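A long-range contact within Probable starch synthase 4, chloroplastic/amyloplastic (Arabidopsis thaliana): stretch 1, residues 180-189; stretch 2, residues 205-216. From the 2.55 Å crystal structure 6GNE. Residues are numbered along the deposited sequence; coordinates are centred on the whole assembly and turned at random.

Stretch 1 180-189: QGTASASELG
Stretch 2 205-216: QDHSSGDRVNPV

The two stretches run antiparallel and bury 682 Å² between them, with Gln180 level with Val216, Thr182 with Asn214 and Ser184 with Arg212 (CA–CA 5.2, 4.7 and 4.2 Å). Stretch 2 begins in an extended loop. Gln205 points away from stretch 1, and Asp206 (phi/psi -54/159, chi1 t) points toward it, its backbone N bonded to Arg212 O at 2.9 Å, which closes the intervening residues into a loop. Asp206 OD1 accepts from Asn214 ND2 at 2.9 Å. His207 (chi1 p, chi2 76°) starts sideways, but its ring end reaches Gln180: His207 NE2 donates to Gln180 OE1 at 3.0 Å, with OE1 at the ring edge near its plane, while His207 ND1 lies 2.8 Å from Ser208 OG in a hydrogen bond. Ser208, Ser209 and Gly210 make no contact with stretch 1.

The chain returns at Asp211, whose O receives a weak hydrogen bond from Ala185 N (3.4 Å) and a CA-H...O contact from Ser184 CA (3.6 Å). Arg212 and Val213 form a short strand (phi/psi -128/151 and -118/159) against Ala183 and Ser184 (-155/177 and -61/149). Arg212 faces Ser184 as a non-hydrogen-bonded pair with diverging side chains. Its side chain (m, t, p, chi4 67°) folds back so that the guanidinium lays one face over Ala183 C, and Arg212 NH2 donates weakly to Thr182 OG1 at 3.3 Å, the threonine being in rotamer p.

Val213 and Ala183 are the hydrogen-bonded pair, CA–CA 5.8 Å. Val213 N donates to Ala183 O at 2.8 Å; the return bond from Ala183 N to Val213 O is weak at 3.4 Å. Both side chains lie on the same face of the sheet. Val213 (chi1 m) is buried, its CG1 4.0 Å from Ala185 CB and its CG2 4.2 Å from Leu188 CB, so CG1 packs on Ala185 and CG2 on Leu188, two residues of a segment with helical phi/psi angles.

Asn214 (phi/psi -129/103, chi1 t) is the N-cap of the following helix. Its amide serves both ends: OD1 caps a backbone N just past the stretch, and Asn214 ND2 donates to Gln180 OE1 at 2.7 Å as well as to Asp206. Gln180 (m, t, chi3 37°) is buried; its OE1 accepts from His207 NE2 and Asn214 ND2, and its NE2 is satisfied elsewhere in the structure.

Pro215 opens the helix, its CD 3.2 Å from Gln180 O and 3.3 Å from Gly181 O. Gly181 has phi/psi 72/27, a positive phi that by itself favours glycine, and a CB there would lie only 3.3 Å from Pro215 CG, leaving little room for a side chain. Val216 N closes the contact with a weak bond to Gln180 O (3.4 Å).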

# COMPACT_ATOMS: atom_id res chain seq x y z
N GLN A 180 4.06 -11.21 -8.99
CA GLN A 180 5.10 -12.16 -8.65
C GLN A 180 6.45 -11.89 -9.36
O GLN A 180 7.49 -12.44 -8.96
CB GLN A 180 4.59 -13.59 -8.89
CG GLN A 180 3.52 -13.96 -7.88
CD GLN A 180 2.84 -15.29 -8.13
OE1 GLN A 180 3.45 -16.28 -8.57
NE2 GLN A 180 1.56 -15.33 -7.81
N GLY A 181 6.43 -11.04 -10.38
CA GLY A 181 7.63 -10.66 -11.12
C GLY A 181 8.19 -11.73 -12.01
O GLY A 181 9.38 -11.75 -12.30
N THR A 182 7.33 -12.63 -12.47
CA THR A 182 7.81 -13.79 -13.20
C THR A 182 8.41 -13.34 -14.52
O THR A 182 7.95 -12.38 -15.13
CB THR A 182 6.68 -14.80 -13.44
OG1 THR A 182 5.57 -14.12 -14.01
CG2 THR A 182 6.28 -15.45 -12.14
N ALA A 183 9.45 -14.04 -14.95
CA ALA A 183 10.10 -13.84 -16.24
C ALA A 183 10.81 -15.14 -16.67
O ALA A 183 10.84 -16.11 -15.90
CB ALA A 183 11.10 -12.68 -16.13
N SER A 184 11.40 -15.15 -17.88
CA SER A 184 12.32 -16.21 -18.31
C SER A 184 13.54 -16.28 -17.39
O SER A 184 14.01 -15.24 -16.86
CB SER A 184 12.83 -16.01 -19.74
OG SER A 184 11.83 -15.55 -20.62
N ALA A 185 14.08 -17.48 -17.24
CA ALA A 185 15.19 -17.75 -16.34
C ALA A 185 16.49 -17.01 -16.69
O ALA A 185 17.22 -16.60 -15.79
CB ALA A 185 15.45 -19.25 -16.25
N SER A 186 16.76 -16.85 -18.00
CA SER A 186 17.92 -16.10 -18.52
C SER A 186 18.13 -14.77 -17.80
O SER A 186 19.26 -14.41 -17.46
CB SER A 186 17.77 -15.78 -20.01
OG SER A 186 16.93 -16.69 -20.71
N GLU A 187 17.03 -14.07 -17.58
CA GLU A 187 17.03 -12.75 -16.96
C GLU A 187 17.44 -12.70 -15.49
O GLU A 187 17.82 -11.63 -15.00
CB GLU A 187 15.65 -12.08 -17.12
CG GLU A 187 15.32 -11.76 -18.58
CD GLU A 187 14.47 -10.51 -18.73
OE1 GLU A 187 13.40 -10.65 -19.35
OE2 GLU A 187 14.88 -9.42 -18.23
N LEU A 188 17.36 -13.83 -14.79
CA LEU A 188 17.79 -13.90 -13.38
C LEU A 188 19.29 -13.76 -13.20
O LEU A 188 19.74 -13.37 -12.12
CB LEU A 188 17.33 -15.21 -12.71
CG LEU A 188 17.30 -15.18 -11.18
CD1 LEU A 188 16.38 -14.08 -10.62
CD2 LEU A 188 16.94 -16.54 -10.63
N GLY A 189 20.06 -14.10 -14.25
CA GLY A 189 21.52 -14.06 -14.19
C GLY A 189 22.10 -12.66 -14.21
O GLY A 189 23.25 -12.47 -13.81
N GLN A 205 12.00 -21.70 -9.64
CA GLN A 205 11.25 -22.03 -10.86
C GLN A 205 9.76 -21.72 -10.64
O GLN A 205 9.21 -22.12 -9.63
CB GLN A 205 11.39 -23.52 -11.19
CG GLN A 205 10.72 -23.95 -12.49
CD GLN A 205 11.06 -25.38 -12.87
OE1 GLN A 205 10.53 -26.35 -12.30
NE2 GLN A 205 11.95 -25.53 -13.85
N ASP A 206 9.12 -21.04 -11.59
CA ASP A 206 7.69 -20.76 -11.49
C ASP A 206 6.87 -22.07 -11.25
O ASP A 206 7.37 -23.20 -11.40
CB ASP A 206 7.19 -19.88 -12.66
CG ASP A 206 5.80 -19.30 -12.40
OD1 ASP A 206 5.54 -18.88 -11.25
OD2 ASP A 206 4.94 -19.38 -13.30
N HIS A 207 5.68 -21.88 -10.73
CA HIS A 207 4.78 -22.98 -10.39
C HIS A 207 4.13 -23.55 -11.64
O HIS A 207 3.83 -24.74 -11.64
CB HIS A 207 3.74 -22.49 -9.36
CG HIS A 207 3.19 -21.11 -9.62
ND1 HIS A 207 2.26 -20.86 -10.61
CD2 HIS A 207 3.45 -19.91 -9.04
CE1 HIS A 207 1.97 -19.57 -10.62
NE2 HIS A 207 2.67 -18.97 -9.67
N SER A 208 3.98 -22.70 -12.68
CA SER A 208 3.26 -22.99 -13.93
C SER A 208 4.10 -23.10 -15.21
O SER A 208 3.53 -23.34 -16.29
CB SER A 208 2.17 -21.92 -14.16
OG SER A 208 1.30 -21.86 -13.06
N SER A 209 5.42 -22.95 -15.10
CA SER A 209 6.34 -23.17 -16.22
C SER A 209 7.75 -23.61 -15.76
O SER A 209 8.19 -23.39 -14.63
CB SER A 209 6.38 -21.91 -17.09
OG SER A 209 7.32 -22.00 -18.16
N GLY A 210 8.44 -24.25 -16.70
CA GLY A 210 9.74 -24.86 -16.45
C GLY A 210 10.91 -23.93 -16.74
O GLY A 210 11.89 -23.95 -16.00
N ASP A 211 10.78 -23.10 -17.79
CA ASP A 211 11.85 -22.15 -18.14
C ASP A 211 11.47 -20.71 -17.78
O ASP A 211 11.93 -19.78 -18.41
CB ASP A 211 12.35 -22.35 -19.59
CG ASP A 211 13.73 -23.05 -19.65
OD1 ASP A 211 14.69 -22.54 -19.02
OD2 ASP A 211 13.86 -24.11 -20.31
N ARG A 212 10.74 -20.57 -16.68
CA ARG A 212 10.47 -19.27 -16.05
C ARG A 212 10.82 -19.30 -14.56
O ARG A 212 10.75 -20.36 -13.93
CB ARG A 212 9.00 -18.88 -16.24
CG ARG A 212 8.72 -18.33 -17.64
CD ARG A 212 7.23 -18.17 -17.96
NE ARG A 212 6.63 -16.95 -17.40
CZ ARG A 212 6.93 -15.70 -17.77
NH1 ARG A 212 7.83 -15.44 -18.72
NH2 ARG A 212 6.33 -14.68 -17.18
N VAL A 213 11.19 -18.15 -14.00
CA VAL A 213 11.50 -18.04 -12.56
C VAL A 213 10.57 -17.08 -11.83
O VAL A 213 9.97 -16.21 -12.44
CB VAL A 213 12.95 -17.65 -12.29
CG1 VAL A 213 13.87 -18.81 -12.65
CG2 VAL A 213 13.34 -16.37 -13.04
N ASN A 214 10.47 -17.23 -10.52
CA ASN A 214 9.48 -16.52 -9.72
C ASN A 214 10.14 -15.82 -8.52
O ASN A 214 10.47 -16.48 -7.53
CB ASN A 214 8.39 -17.49 -9.25
CG ASN A 214 7.23 -16.78 -8.57
OD1 ASN A 214 7.44 -15.96 -7.67
ND2 ASN A 214 6.01 -17.11 -8.97
N PRO A 215 10.33 -14.49 -8.61
CA PRO A 215 10.99 -13.74 -7.53
C PRO A 215 10.32 -13.84 -6.18
O PRO A 215 11.00 -14.01 -5.18
CB PRO A 215 10.98 -12.32 -8.05
CG PRO A 215 11.08 -12.48 -9.53
CD PRO A 215 10.28 -13.69 -9.85
N VAL A 216 9.01 -13.72 -6.15
CA VAL A 216 8.28 -13.81 -4.89
C VAL A 216 8.43 -15.20 -4.29
O VAL A 216 8.58 -15.33 -3.08
CB VAL A 216 6.80 -13.41 -5.07
CG1 VAL A 216 5.99 -13.67 -3.80
CG2 VAL A 216 6.70 -11.94 -5.43